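Side-chain contacts in CELL WALL surface anchor family protein (PDB 2WW8), which probably serves as the pilus adhesin RrgA of Streptococcus pneumoniae, carried on the bacterial surface pilus and thought to recognise host cells: residues 66-71 / 75-80; 50-55 / 99-104. All coordinates share one frame; numbering follows the deposited sequence.

Contact 1: 66-71 / 75-80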
loop_
_atom_site.group_PDB
_atom_site.type_symbol
_atom_site.label_atom_id
_atom_site.label_comp_id
_atom_site.label_asym_id
_atom_site.label_seq_id
_atom_site.Cartn_x
_atom_site.Cartn_y
_atom_site.Cartn_z
ATOM N N VAL A 66 -55.192 -1.707 13.623
ATOM C CA VAL A 66 -54.911 -3.143 13.693
ATOM C C VAL A 66 -54.882 -3.780 12.298
ATOM O O VAL A 66 -55.885 -3.747 11.576
ATOM C CB VAL A 66 -55.829 -3.890 14.728
ATOM C CG1 VAL A 66 -56.002 -5.383 14.415
ATOM C CG2 VAL A 66 -55.302 -3.715 16.164
ATOM N N PHE A 67 -53.728 -4.350 11.938
ATOM C CA PHE A 67 -53.517 -4.901 10.601
ATOM C C PHE A 67 -53.290 -6.394 10.544
ATOM O O PHE A 67 -52.788 -6.987 11.491
ATOM C CB PHE A 67 -52.358 -4.188 9.876
ATOM C CG PHE A 67 -52.641 -2.742 9.577
ATOM C CD1 PHE A 67 -53.269 -2.374 8.393
ATOM C CD2 PHE A 67 -52.309 -1.756 10.506
ATOM C CE1 PHE A 67 -53.541 -1.040 8.132
ATOM C CE2 PHE A 67 -52.575 -0.411 10.260
ATOM C CZ PHE A 67 -53.199 -0.060 9.070
ATOM N N GLU A 68 -53.634 -6.971 9.398
ATOM C CA GLU A 68 -53.432 -8.393 9.150
ATOM C C GLU A 68 -52.694 -8.725 7.865
ATOM O O GLU A 68 -53.048 -8.256 6.784
ATOM C CB GLU A 68 -54.755 -9.161 9.228
ATOM C CG GLU A 68 -55.297 -9.037 10.649
ATOM C CD GLU A 68 -56.363 -10.050 11.027
ATOM O OE1 GLU A 68 -56.895 -10.752 10.131
ATOM O OE2 GLU A 68 -56.646 -10.120 12.246
ATOM N N LEU A 69 -51.665 -9.552 8.016
ATOM C CA LEU A 69 -50.895 -10.026 6.874
ATOM C C LEU A 69 -51.063 -11.535 6.713
ATOM O O LEU A 69 -50.697 -12.327 7.599
ATOM C CB LEU A 69 -49.414 -9.648 7.017
ATOM C CG LEU A 69 -48.518 -9.925 5.808
ATOM C CD1 LEU A 69 -48.871 -9.040 4.606
ATOM C CD2 LEU A 69 -47.041 -9.810 6.223
ATOM N N LYS A 70 -51.635 -11.927 5.580
ATOM C CA LYS A 70 -51.894 -13.345 5.390
ATOM C C LYS A 70 -51.287 -13.853 4.089
ATOM O O LYS A 70 -51.442 -13.260 3.010
ATOM C CB LYS A 70 -53.370 -13.757 5.619
ATOM C CG LYS A 70 -54.334 -13.593 4.446
ATOM C CD LYS A 70 -55.391 -14.701 4.410
ATOM C CE LYS A 70 -56.472 -14.391 3.373
ATOM N NZ LYS A 70 -57.701 -13.824 4.015
ATOM N N ASN A 71 -50.579 -14.964 4.256
ATOM C CA ASN A 71 -49.944 -15.645 3.158
ATOM C C ASN A 71 -50.935 -16.289 2.190
ATOM O O ASN A 71 -51.659 -17.212 2.552
ATOM C CB ASN A 71 -48.946 -16.653 3.717
ATOM C CG ASN A 71 -47.879 -16.990 2.719
ATOM O OD1 ASN A 71 -48.158 -17.567 1.662
ATOM N ND2 ASN A 71 -46.649 -16.592 3.027
ATOM N N GLY A 75 -52.265 -19.613 3.683
ATOM C CA GLY A 75 -53.371 -19.101 4.495
ATOM C C GLY A 75 -52.992 -18.560 5.866
ATOM O O GLY A 75 -53.745 -17.767 6.432
ATOM N N THR A 76 -51.852 -18.999 6.402
ATOM C CA THR A 76 -51.221 -18.458 7.614
ATOM C C THR A 76 -51.448 -16.959 7.798
ATOM O O THR A 76 -51.481 -16.193 6.830
ATOM C CB THR A 76 -49.689 -18.720 7.598
ATOM O OG1 THR A 76 -49.472 -20.131 7.490
ATOM C CG2 THR A 76 -48.963 -18.184 8.849
ATOM N N THR A 77 -51.592 -16.545 9.051
ATOM C CA THR A 77 -51.839 -15.143 9.355
ATOM C C THR A 77 -50.923 -14.664 10.479
ATOM O O THR A 77 -50.525 -15.450 11.339
ATOM C CB THR A 77 -53.340 -14.891 9.667
ATOM O OG1 THR A 77 -53.565 -13.488 9.870
ATOM C CG2 THR A 77 -53.837 -15.718 10.888
ATOM N N VAL A 78 -50.552 -13.387 10.429
ATOM C CA VAL A 78 -49.939 -12.678 11.554
ATOM C C VAL A 78 -50.609 -11.304 11.587
ATOM O O VAL A 78 -50.885 -10.713 10.540
ATOM C CB VAL A 78 -48.374 -12.527 11.477
ATOM C CG1 VAL A 78 -47.639 -13.882 11.372
ATOM C CG2 VAL A 78 -47.928 -11.574 10.357
ATOM N N SER A 79 -50.878 -10.786 12.779
ATOM C CA SER A 79 -51.524 -9.489 12.878
ATOM C C SER A 79 -50.680 -8.544 13.734
ATOM O O SER A 79 -50.010 -8.971 14.671
ATOM C CB SER A 79 -52.944 -9.650 13.433
ATOM O OG SER A 79 -52.949 -9.536 14.841
ATOM N N GLN A 80 -50.730 -7.255 13.416
ATOM C CA GLN A 80 -49.896 -6.257 14.082
ATOM C C GLN A 80 -50.673 -4.973 14.371
ATOM O O GLN A 80 -51.588 -4.607 13.639
ATOM C CB GLN A 80 -48.654 -5.964 13.220
ATOM C CG GLN A 80 -47.464 -5.337 13.957
ATOM C CD GLN A 80 -46.715 -6.315 14.857
ATOM O OE1 GLN A 80 -46.535 -7.490 14.517
ATOM N NE2 GLN A 80 -46.277 -5.828 16.016
#
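Gly75, in the turn just before the return strand, gives its N-H to Asn71 O, 2.7 Å from Gly75 N. Its positive phi of 84° is one that glycine, lacking a beta carbon, adopts without crowding the carbonyl before it. Thr76 adds a backbone bond, its O accepting Asn71 N, and that same Thr76 O lies 3.3 Å from Lys70 CB; the threonine hydroxyl is held by Asp74 within the turn. Thr77 and Lys70 then form a non-hydrogen-bonded antiparallel pair on the face they share with Glu68 and Ser79, where polar residues with aliphatic stems suit the exposed setting. Val78 pairs with Leu69 through two backbone bonds, Leu69 N to Val78 O being nearly straight (170°). On the opposite face, with Val78 CG1 anti to the carbonyl carbon (chi1 -58°), the other branch, CG2, falls between backbone N and C and rests 4.1 Å from Leu69 CB. Ser79 is small enough to let Glu68 run alongside it, with Ser79 CB 3.7 Å from Glu68 CG. Gln80 closes the pairing with two bonds to Phe67, the shorter being Phe67 N to Gln80 O at 2.7 Å; Gln80 O also lies at the edge of the Phe67 ring, near its plane. The hairpin forms one side of a five-stranded antiparallel sheet: strand 77-81 is outermost, and strand 66-71 bonds on its other edge to strand 97-105. Beneath Leu69, Val78 and Gln80 lies Phe91 of strand 88-94, while Phe67 reaches Ile52 and Glu54 of strand 48-55 in the second sheet.

Contact 2: 50-55 / 99-104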
loop_
_atom_site.group_PDB
_atom_site.type_symbol
_atom_site.label_atom_id
_atom_site.label_comp_id
_atom_site.label_asym_id
_atom_site.label_seq_id
_atom_site.Cartn_x
_atom_site.Cartn_y
_atom_site.Cartn_z
ATOM N N VAL A 50 -42.542 -4.538 5.967
ATOM C CA VAL A 50 -43.440 -3.452 5.556
ATOM C C VAL A 50 -43.983 -2.705 6.776
ATOM O O VAL A 50 -44.217 -3.312 7.819
ATOM C CB VAL A 50 -44.559 -3.944 4.608
ATOM C CG1 VAL A 50 -45.549 -4.867 5.329
ATOM C CG2 VAL A 50 -45.252 -2.760 3.943
ATOM N N VAL A 51 -44.143 -1.394 6.662
ATOM C CA VAL A 51 -44.572 -0.569 7.789
ATOM C C VAL A 51 -45.792 0.266 7.332
ATOM O O VAL A 51 -45.813 0.749 6.193
ATOM C CB VAL A 51 -43.380 0.306 8.307
ATOM C CG1 VAL A 51 -43.816 1.395 9.300
ATOM C CG2 VAL A 51 -42.237 -0.559 8.880
ATOM N N ILE A 52 -46.812 0.406 8.187
ATOM C CA ILE A 52 -47.990 1.240 7.884
ATOM C C ILE A 52 -48.214 2.333 8.921
ATOM O O ILE A 52 -48.279 2.064 10.119
ATOM C CB ILE A 52 -49.318 0.473 7.734
ATOM C CG1 ILE A 52 -49.199 -0.742 6.807
ATOM C CG2 ILE A 52 -50.357 1.398 7.123
ATOM C CD1 ILE A 52 -48.981 -2.070 7.531
ATOM N N LYS A 53 -48.301 3.563 8.428
ATOM C CA LYS A 53 -48.645 4.737 9.220
ATOM C C LYS A 53 -50.070 5.152 8.859
ATOM O O LYS A 53 -50.460 5.026 7.685
ATOM C CB LYS A 53 -47.731 5.930 8.915
ATOM C CG LYS A 53 -46.344 5.850 9.515
ATOM C CD LYS A 53 -45.605 7.162 9.333
ATOM C CE LYS A 53 -44.356 7.138 10.188
ATOM N NZ LYS A 53 -43.916 8.536 10.453
ATOM N N GLU A 54 -50.806 5.642 9.868
ATOM C CA GLU A 54 -52.130 6.262 9.683
ATOM C C GLU A 54 -52.185 7.710 10.177
ATOM O O GLU A 54 -51.806 8.005 11.319
ATOM C CB GLU A 54 -53.223 5.418 10.331
ATOM C CG GLU A 54 -53.248 3.967 9.849
ATOM C CD GLU A 54 -54.648 3.376 9.827
ATOM O OE1 GLU A 54 -55.521 3.930 10.542
ATOM O OE2 GLU A 54 -54.865 2.370 9.107
ATOM N N THR A 55 -52.625 8.611 9.298
ATOM C CA THR A 55 -52.889 9.999 9.703
ATOM C C THR A 55 -54.385 10.393 9.654
ATOM O O THR A 55 -55.206 9.723 9.017
ATOM C CB THR A 55 -52.051 11.026 8.899
ATOM O OG1 THR A 55 -52.447 10.993 7.517
ATOM C CG2 THR A 55 -50.545 10.776 9.086
ATOM N N TYR A 99 -48.710 -11.727 -0.364
ATOM C CA TYR A 99 -49.528 -11.477 0.820
ATOM C C TYR A 99 -50.693 -10.529 0.530
ATOM O O TYR A 99 -50.583 -9.658 -0.341
ATOM C CB TYR A 99 -48.676 -10.919 1.968
ATOM C CG TYR A 99 -47.568 -11.842 2.432
ATOM C CD1 TYR A 99 -46.469 -12.143 1.605
ATOM C CD2 TYR A 99 -47.613 -12.416 3.704
ATOM C CE1 TYR A 99 -45.463 -12.999 2.022
ATOM C CE2 TYR A 99 -46.601 -13.278 4.135
ATOM C CZ TYR A 99 -45.535 -13.565 3.286
ATOM O OH TYR A 99 -44.555 -14.425 3.730
ATOM N N THR A 100 -51.806 -10.726 1.246
ATOM C CA THR A 100 -52.823 -9.684 1.365
ATOM C C THR A 100 -52.735 -9.065 2.759
ATOM O O THR A 100 -52.669 -9.774 3.770
ATOM C CB THR A 100 -54.264 -10.139 1.006
ATOM O OG1 THR A 100 -54.246 -10.801 -0.263
ATOM C CG2 THR A 100 -55.224 -8.939 0.901
ATOM N N LEU A 101 -52.677 -7.733 2.744
ATOM C CA LEU A 101 -52.695 -6.846 3.909
ATOM C C LEU A 101 -54.065 -6.171 4.007
ATOM O O LEU A 101 -54.550 -5.550 3.045
ATOM C CB LEU A 101 -51.630 -5.753 3.768
ATOM C CG LEU A 101 -50.954 -4.946 4.891
ATOM C CD1 LEU A 101 -51.138 -3.452 4.615
ATOM C CD2 LEU A 101 -51.326 -5.256 6.342
ATOM N N THR A 102 -54.670 -6.303 5.186
ATOM C CA THR A 102 -55.997 -5.743 5.493
ATOM C C THR A 102 -55.972 -5.016 6.837
ATOM O O THR A 102 -55.307 -5.429 7.800
ATOM C CB THR A 102 -57.111 -6.816 5.578
ATOM O OG1 THR A 102 -56.619 -7.936 6.325
ATOM C CG2 THR A 102 -57.588 -7.280 4.198
ATOM N N GLU A 103 -56.706 -3.909 6.874
ATOM C CA GLU A 103 -57.035 -3.261 8.134
ATOM C C GLU A 103 -58.155 -4.059 8.849
ATOM O O GLU A 103 -59.277 -4.176 8.357
ATOM C CB GLU A 103 -57.403 -1.797 7.869
ATOM C CG GLU A 103 -57.303 -0.881 9.074
ATOM C CD GLU A 103 -58.100 0.395 8.871
ATOM O OE1 GLU A 103 -59.119 0.354 8.117
ATOM O OE2 GLU A 103 -57.725 1.443 9.461
ATOM N N ALA A 104 -57.837 -4.644 9.999
ATOM C CA ALA A 104 -58.827 -5.403 10.749
ATOM C C ALA A 104 -59.715 -4.432 11.545
ATOM O O ALA A 104 -60.941 -4.459 11.422
ATOM C CB ALA A 104 -58.148 -6.445 11.645
#
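The Glu103 carboxylate is held at one oxygen and approached at the other: OE1 accepts the backbone N-H of Ser113, while Glu103 OE2 comes to 3.0 Å from Glu54 OE2 and makes a long, weak ion pair with Lys731. Glu54 OE1 stands a little farther from Glu103 OE2, at 3.5 Å, so both oxygens of Glu54 come near the same atom. The two carboxylates meet obliquely, their planes 53° apart. Glu103's chain is extended, with CG anti to the backbone N (chi1 -160°), and this length lets it span the gap between two strands whose backbones stay far apart: Ile52 CA and Glu103 CA are 10.1 Å from each other. Glu54 comes from the facing strand with a bend at chi2 (-148°), so two long side chains, one from each wall, bring their ends together. Two residues back along each strand the contact is apolar. Ile52 and Leu101 meet tip to tip, Ile52 CD1 lying 3.9 Å from Leu101 CD1 and 4.1 Å from Leu101 CD2, so the end of the isoleucine touches both branches of the leucine. Branched aliphatic chains suit this position because they fill the interior from both walls. Around these pairs, Glu54 packs among Leu62, Ala65, Pro107 and Phe67, Trp117 flanks Leu101, and Phe67 also flanks Ile52. Such face-to-face packing, with contact made by side chains while each strand bonds within its own sheet, is characteristic of a beta sandwich, here the prealbumin-like (CnaB-type) fold, with 50-55 in the mixed sheet and strand 97-105, which carries Leu101 and Glu103, in the antiparallel one.

How the contacts relate
The two contacts lie about 10 Å apart between centres, within one prealbumin-like domain and far from the centre of the elongated chain. Contact 1 pairs neighbours within the antiparallel sheet, whereas contact 2 joins that sheet to the mixed one across the sandwich interior. Strands 48-55, 66-71, 77-81 and 97-105 come in that order along the chain, so the hairpin is nested inside the loop closed by contact 2. Strands 66-71 and 97-105 are sheet neighbours, probably bonded by Val66 O with Ala104 N and Glu68 N with Thr102 O. Both contacts belong to one CnaB-type sandwich of the adhesin, the hairpin building part of the antiparallel wall that contact 2 packs against the mixed sheet.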